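Local coordinates for protein autotransporter adhesin/invasin TibA (Escherichia coli, PDB 4Q1Q) that mediates adhesion to and invasion of human intestinal epithelial cells, drives bacterial aggregation and enhances biofilm formation as a heptosylated autotransporter, at residues 75-89 / 94-108. Sequence-based numbering, arbitrary orientation.
Sequences STINSGGHQHVSSGG and TTVNNGGRQTVFSGG. With 289 (D-glycero-alpha-D-manno-heptopyranose), chain I; 289 (D-glycero-alpha-D-manno-heptopyranose), chain V; 289 (D-glycero-alpha-D-manno-heptopyranose), chain J; 289 (D-glycero-alpha-D-manno-heptopyranose), chain K.
Two successive rungs of a parallel beta-helix, the solenoid fold of this part of the autotransporter passenger, stack in 19-residue register here, so that Thr76 pairs with Thr95, Gln83 with Gln102 and Val85 with Val104. The axes of the parallel strands 82-85 and 101-104 approach to 4.9 Å. Like stacks on like in such a coil, as the interior glutamines illustrate. Gln83 and Gln102 lie alongside each other with nearly coplanar amides, and NE2 of Gln102 donates to OE1 of Gln83 at 2.7 Å, arriving nearly in line with the C=O bond. That buried oxygen also accepts a hydrogen bond from OG1 of Thr94 on a lone pair, at 3.2 Å. The row continues in both directions, NE2 of Gln83 bonding to Gln64 and OE1 of Gln102 to Gln121. Ile77 fills the core next to this row: chi1 of -38° swings its CG1 branch to the backbone N side, and its CD1 reaches CG2 of Thr94 at 3.6 Å. At the first turn ND2 of Asn97 reaches OD1 of Asn78 from above the carbonyl plane, a bent bond of 141°. On the outer face the edge of Phe105 points at one face of His84 in a T-shaped pair. Heptoses are O-linked to Ser79, Ser86, Ser87 and Ser106; O3 of the one on Ser86 and ND1 of His84 share a hydrogen bond of 2.9 Å, the oxygen lying at the ring edge in its plane.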
loop_
_atom_site.group_PDB
_atom_site.type_symbol
_atom_site.label_atom_id
_atom_site.label_comp_id
_atom_site.label_asym_id
_atom_site.label_seq_id
_atom_site.Cartn_x
_atom_site.Cartn_y
_atom_site.Cartn_z
ATOM N N SER A 75 -13.817 -10.931 5.318
ATOM C CA SER A 75 -13.687 -11.741 4.110
ATOM C C SER A 75 -12.271 -12.281 4.101
ATOM O O SER A 75 -11.345 -11.593 4.517
ATOM C CB SER A 75 -13.889 -10.943 2.828
ATOM O OG SER A 75 -15.237 -10.667 2.502
ATOM N N THR A 76 -12.095 -13.509 3.627
ATOM C CA THR A 76 -10.748 -14.050 3.480
ATOM C C THR A 76 -10.563 -14.583 2.048
ATOM O O THR A 76 -11.300 -15.456 1.582
ATOM C CB THR A 76 -10.443 -15.083 4.596
ATOM O OG1 THR A 76 -9.121 -15.614 4.440
ATOM C CG2 THR A 76 -11.407 -16.252 4.558
ATOM N N ILE A 77 -9.567 -14.062 1.334
ATOM C CA ILE A 77 -9.451 -14.314 -0.106
ATOM C C ILE A 77 -8.318 -15.292 -0.383
ATOM O O ILE A 77 -7.192 -15.089 0.079
ATOM C CB ILE A 77 -9.198 -13.015 -0.900
ATOM C CG1 ILE A 77 -10.002 -11.872 -0.282
ATOM C CG2 ILE A 77 -9.521 -13.184 -2.385
ATOM C CD1 ILE A 77 -9.717 -10.527 -0.914
ATOM N N ASN A 78 -8.611 -16.357 -1.127
ATOM C CA ASN A 78 -7.595 -17.362 -1.454
ATOM C C ASN A 78 -7.302 -17.495 -2.946
ATOM O O ASN A 78 -8.085 -17.023 -3.778
ATOM C CB ASN A 78 -8.007 -18.723 -0.883
ATOM C CG ASN A 78 -7.936 -18.751 0.630
ATOM O OD1 ASN A 78 -6.860 -18.616 1.211
ATOM N ND2 ASN A 78 -9.082 -18.916 1.277
ATOM N N SER A 79 -6.176 -18.146 -3.231
ATOM C CA SER A 79 -5.676 -18.522 -4.561
ATOM C C SER A 79 -6.773 -18.427 -5.605
ATOM O O SER A 79 -7.713 -19.203 -5.595
ATOM C CB SER A 79 -5.056 -19.931 -4.513
ATOM O OG SER A 79 -4.611 -20.538 -5.731
ATOM N N GLY A 80 -6.707 -17.412 -6.456
ATOM C CA GLY A 80 -7.604 -17.282 -7.600
ATOM C C GLY A 80 -8.951 -16.675 -7.294
ATOM O O GLY A 80 -9.781 -16.539 -8.187
ATOM N N GLY A 81 -9.190 -16.291 -6.046
ATOM C CA GLY A 81 -10.400 -15.531 -5.738
ATOM C C GLY A 81 -10.259 -14.017 -5.735
ATOM O O GLY A 81 -9.152 -13.482 -5.608
ATOM N N HIS A 82 -11.399 -13.337 -5.831
ATOM C CA HIS A 82 -11.465 -11.879 -5.976
ATOM C C HIS A 82 -12.474 -11.220 -5.034
ATOM O O HIS A 82 -13.604 -11.704 -4.961
ATOM C CB HIS A 82 -11.876 -11.482 -7.398
ATOM C CG HIS A 82 -10.813 -11.717 -8.424
ATOM N ND1 HIS A 82 -9.813 -10.801 -8.678
ATOM C CD2 HIS A 82 -10.587 -12.762 -9.254
ATOM C CE1 HIS A 82 -9.006 -11.283 -9.607
ATOM N NE2 HIS A 82 -9.454 -12.471 -9.973
ATOM N N GLN A 83 -12.066 -10.182 -4.305
ATOM C CA GLN A 83 -12.984 -9.210 -3.697
ATOM C C GLN A 83 -12.923 -7.878 -4.445
ATOM O O GLN A 83 -11.824 -7.318 -4.546
ATOM C CB GLN A 83 -12.648 -8.937 -2.228
ATOM C CG GLN A 83 -13.598 -7.954 -1.562
ATOM C CD GLN A 83 -13.227 -7.672 -0.120
ATOM O OE1 GLN A 83 -12.151 -7.138 0.167
ATOM N NE2 GLN A 83 -14.104 -8.058 0.801
ATOM N N HIS A 84 -14.049 -7.452 -5.022
ATOM C CA HIS A 84 -14.179 -6.167 -5.689
ATOM C C HIS A 84 -14.940 -5.239 -4.760
ATOM O O HIS A 84 -16.136 -5.438 -4.535
ATOM C CB HIS A 84 -14.985 -6.242 -6.991
ATOM C CG HIS A 84 -14.313 -6.983 -8.103
ATOM N ND1 HIS A 84 -14.889 -7.126 -9.347
ATOM C CD2 HIS A 84 -13.124 -7.634 -8.159
ATOM C CE1 HIS A 84 -14.101 -7.863 -10.110
ATOM N NE2 HIS A 84 -13.020 -8.175 -9.416
ATOM N N VAL A 85 -14.264 -4.218 -4.241
ATOM C CA VAL A 85 -14.936 -3.191 -3.447
ATOM C C VAL A 85 -15.216 -1.987 -4.312
ATOM O O VAL A 85 -14.347 -1.153 -4.582
ATOM C CB VAL A 85 -14.102 -2.696 -2.262
ATOM C CG1 VAL A 85 -14.871 -1.689 -1.419
ATOM C CG2 VAL A 85 -13.692 -3.880 -1.412
ATOM N N SER A 86 -16.466 -1.923 -4.735
ATOM C CA SER A 86 -16.881 -0.863 -5.634
ATOM C C SER A 86 -17.351 0.357 -4.866
ATOM O O SER A 86 -17.411 0.379 -3.641
ATOM C CB SER A 86 -17.997 -1.345 -6.568
ATOM O OG SER A 86 -17.583 -2.497 -7.279
ATOM N N SER A 87 -17.685 1.366 -5.657
ATOM C CA SER A 87 -17.979 2.707 -5.197
ATOM C C SER A 87 -19.001 2.680 -4.069
ATOM O O SER A 87 -20.088 2.144 -4.242
ATOM C CB SER A 87 -18.469 3.491 -6.414
ATOM O OG SER A 87 -18.628 4.881 -6.166
ATOM N N GLY A 88 -18.636 3.217 -2.910
ATOM C CA GLY A 88 -19.576 3.365 -1.805
ATOM C C GLY A 88 -19.518 2.134 -0.935
ATOM O O GLY A 88 -19.984 2.165 0.196
ATOM N N GLY A 89 -18.928 1.064 -1.454
ATOM C CA GLY A 89 -18.691 -0.161 -0.702
ATOM C C GLY A 89 -17.561 -0.084 0.306
ATOM O O GLY A 89 -16.625 0.696 0.156
ATOM N N THR A 94 -10.236 -7.442 5.846
ATOM C CA THR A 94 -10.085 -8.471 4.821
ATOM C C THR A 94 -8.712 -9.131 4.941
ATOM O O THR A 94 -7.750 -8.453 5.305
ATOM C CB THR A 94 -10.212 -7.881 3.404
ATOM O OG1 THR A 94 -11.415 -7.111 3.285
ATOM C CG2 THR A 94 -10.177 -8.994 2.343
ATOM N N THR A 95 -8.633 -10.431 4.661
ATOM C CA THR A 95 -7.382 -11.197 4.643
ATOM C C THR A 95 -7.138 -11.783 3.247
ATOM O O THR A 95 -7.973 -12.501 2.702
ATOM C CB THR A 95 -7.338 -12.388 5.631
ATOM O OG1 THR A 95 -7.629 -11.967 6.970
ATOM C CG2 THR A 95 -5.951 -13.014 5.644
ATOM N N VAL A 96 -5.978 -11.509 2.661
ATOM C CA VAL A 96 -5.726 -11.873 1.275
ATOM C C VAL A 96 -4.565 -12.851 1.299
ATOM O O VAL A 96 -3.475 -12.511 1.761
ATOM C CB VAL A 96 -5.354 -10.657 0.401
ATOM C CG1 VAL A 96 -5.439 -10.988 -1.083
ATOM C CG2 VAL A 96 -6.249 -9.464 0.693
ATOM N N ASN A 97 -4.792 -14.067 0.819
ATOM C CA ASN A 97 -3.716 -15.057 0.838
ATOM C C ASN A 97 -3.163 -15.262 -0.562
ATOM O O ASN A 97 -3.661 -14.680 -1.525
ATOM C CB ASN A 97 -4.180 -16.400 1.416
ATOM C CG ASN A 97 -4.681 -16.283 2.846
ATOM O OD1 ASN A 97 -3.952 -15.868 3.745
ATOM N ND2 ASN A 97 -5.943 -16.632 3.056
ATOM N N ASN A 98 -2.155 -16.124 -0.641
ATOM C CA ASN A 98 -1.549 -16.543 -1.892
ATOM C C ASN A 98 -2.529 -16.623 -3.043
ATOM O O ASN A 98 -3.505 -17.372 -3.004
ATOM C CB ASN A 98 -0.864 -17.893 -1.709
ATOM C CG ASN A 98 0.024 -18.247 -2.884
ATOM O OD1 ASN A 98 0.815 -17.416 -3.342
ATOM N ND2 ASN A 98 -0.099 -19.477 -3.371
ATOM N N GLY A 99 -2.288 -15.786 -4.046
ATOM C CA GLY A 99 -3.105 -15.774 -5.251
ATOM C C GLY A 99 -4.446 -15.092 -5.121
ATOM O O GLY A 99 -5.214 -15.034 -6.079
ATOM N N GLY A 100 -4.733 -14.539 -3.949
ATOM C CA GLY A 100 -5.959 -13.772 -3.759
ATOM C C GLY A 100 -5.773 -12.309 -4.120
ATOM O O GLY A 100 -4.687 -11.750 -4.003
ATOM N N ARG A 101 -6.845 -11.678 -4.583
ATOM C CA ARG A 101 -6.766 -10.261 -4.888
ATOM C C ARG A 101 -7.938 -9.503 -4.292
ATOM O O ARG A 101 -9.089 -9.833 -4.564
ATOM C CB ARG A 101 -6.791 -10.036 -6.398
ATOM C CG ARG A 101 -6.504 -8.591 -6.780
ATOM C CD ARG A 101 -6.559 -8.385 -8.288
ATOM N NE ARG A 101 -5.345 -8.892 -8.923
ATOM C CZ ARG A 101 -5.075 -8.774 -10.219
ATOM N NH1 ARG A 101 -5.933 -8.168 -11.024
ATOM N NH2 ARG A 101 -3.940 -9.247 -10.710
ATOM N N GLN A 102 -7.630 -8.471 -3.518
ATOM C CA GLN A 102 -8.617 -7.439 -3.237
ATOM C C GLN A 102 -8.384 -6.246 -4.160
ATOM O O GLN A 102 -7.268 -5.739 -4.207
ATOM C CB GLN A 102 -8.502 -6.982 -1.786
ATOM C CG GLN A 102 -9.430 -5.829 -1.435
ATOM C CD GLN A 102 -9.198 -5.304 -0.030
ATOM O OE1 GLN A 102 -8.131 -4.780 0.307
ATOM N NE2 GLN A 102 -10.211 -5.450 0.813
ATOM N N THR A 103 -9.430 -5.774 -4.833
ATOM C CA THR A 103 -9.327 -4.606 -5.691
ATOM C C THR A 103 -10.322 -3.597 -5.160
ATOM O O THR A 103 -11.494 -3.931 -4.977
ATOM C CB THR A 103 -9.674 -4.915 -7.158
ATOM O OG1 THR A 103 -8.752 -5.894 -7.650
ATOM C CG2 THR A 103 -9.607 -3.654 -8.014
ATOM N N VAL A 104 -9.838 -2.377 -4.941
ATOM C CA VAL A 104 -10.678 -1.271 -4.508
ATOM C C VAL A 104 -10.776 -0.234 -5.612
ATOM O O VAL A 104 -9.814 0.485 -5.941
ATOM C CB VAL A 104 -10.095 -0.594 -3.255
ATOM C CG1 VAL A 104 -11.070 0.440 -2.710
ATOM C CG2 VAL A 104 -9.696 -1.651 -2.231
ATOM N N PHE A 105 -11.986 -0.161 -6.154
ATOM C CA PHE A 105 -12.261 0.637 -7.328
ATOM C C PHE A 105 -12.641 2.043 -6.894
ATOM O O PHE A 105 -12.622 2.402 -5.717
ATOM C CB PHE A 105 -13.408 0.021 -8.131
ATOM C CG PHE A 105 -13.062 -1.263 -8.817
ATOM C CD1 PHE A 105 -12.505 -1.259 -10.086
ATOM C CD2 PHE A 105 -13.364 -2.480 -8.229
ATOM C CE1 PHE A 105 -12.226 -2.445 -10.749
ATOM C CE2 PHE A 105 -13.091 -3.670 -8.879
ATOM C CZ PHE A 105 -12.515 -3.654 -10.139
ATOM N N SER A 106 -13.051 2.842 -7.866
ATOM C CA SER A 106 -13.436 4.219 -7.565
ATOM C C SER A 106 -14.494 4.301 -6.472
ATOM O O SER A 106 -15.521 3.635 -6.570
ATOM C CB SER A 106 -13.980 4.888 -8.827
ATOM O OG SER A 106 -13.944 6.304 -8.727
ATOM N N GLY A 107 -14.262 5.123 -5.453
ATOM C CA GLY A 107 -15.244 5.354 -4.398
ATOM C C GLY A 107 -15.301 4.265 -3.344
ATOM O O GLY A 107 -15.924 4.469 -2.310
ATOM N N GLY A 108 -14.650 3.125 -3.575
ATOM C CA GLY A 108 -14.539 2.050 -2.592
ATOM C C GLY A 108 -13.508 2.317 -1.503
ATOM O O GLY A 108 -12.597 3.152 -1.636
HETATM O O7 289 I . -19.157 1.274 -11.374
HETATM C C7 289 I . -18.267 0.299 -10.818
HETATM C C6 289 I . -19.073 -0.959 -10.524
HETATM O O6 289 I . -19.679 -1.401 -11.747
HETATM C C5 289 I . -18.174 -1.974 -9.816
HETATM O O5 289 I . -19.016 -2.341 -8.719
HETATM C C1 289 I . -18.412 -3.314 -7.863
HETATM C C2 289 I . -18.197 -4.633 -8.592
HETATM O O2 289 I . -19.446 -5.168 -9.055
HETATM C C3 289 I . -17.206 -4.347 -9.713
HETATM O O3 289 I . -17.069 -5.552 -10.460
HETATM C C4 289 I . -17.678 -3.196 -10.596
HETATM O O4 289 I . -16.533 -2.855 -11.383
HETATM O O7 289 V . -2.257 -21.032 -11.687
HETATM C C7 289 V . -2.299 -21.228 -10.269
HETATM C C6 289 V . -3.347 -20.304 -9.659
HETATM O O6 289 V . -4.653 -20.748 -10.042
HETATM C C5 289 V . -3.246 -20.288 -8.140
HETATM O O5 289 V . -3.755 -21.512 -7.612
HETATM C C1 289 V . -3.797 -21.505 -6.186
HETATM C C2 289 V . -2.381 -21.388 -5.637
HETATM O O2 289 V . -1.627 -22.546 -6.012
HETATM C C3 289 V . -1.696 -20.141 -6.177
HETATM O O3 289 V . -0.315 -20.146 -5.799
HETATM C C4 289 V . -1.801 -20.097 -7.695
HETATM O O4 289 V . -1.317 -18.835 -8.168
HETATM O O7 289 J . -23.130 4.157 -6.953
HETATM C C7 289 J . -23.511 5.528 -7.098
HETATM C C6 289 J . -22.230 6.338 -7.224
HETATM O O6 289 J . -22.572 7.699 -7.505
HETATM C C5 289 J . -21.400 6.228 -5.945
HETATM O O5 289 J . -20.342 5.295 -6.163
HETATM C C1 289 J . -19.248 5.682 -6.999
HETATM C C2 289 J . -18.641 7.033 -6.626
HETATM O O2 289 J . -18.840 7.978 -7.684
HETATM C C3 289 J . -19.279 7.504 -5.323
HETATM O O3 289 J . -18.727 8.783 -5.015
HETATM C C4 289 J . -20.802 7.538 -5.439
HETATM O O4 289 J . -21.335 7.779 -4.133
HETATM O O7 289 K . -18.311 9.465 -11.585
HETATM C C7 289 K . -18.591 8.114 -11.191
HETATM C C6 289 K . -17.395 7.157 -11.079
HETATM O O6 289 K . -16.810 6.918 -12.370
HETATM C C5 289 K . -16.281 7.547 -10.097
HETATM O O5 289 K . -15.010 7.238 -10.678
HETATM C C1 289 K . -13.999 7.213 -9.668
HETATM C C2 289 K . -13.695 8.638 -9.205
HETATM O O2 289 K . -13.143 9.440 -10.259
HETATM C C3 289 K . -14.994 9.231 -8.662
HETATM O O3 289 K . -14.856 10.644 -8.468
HETATM C C4 289 K . -16.187 8.991 -9.585
HETATM O O4 289 K . -17.312 9.339 -8.769
#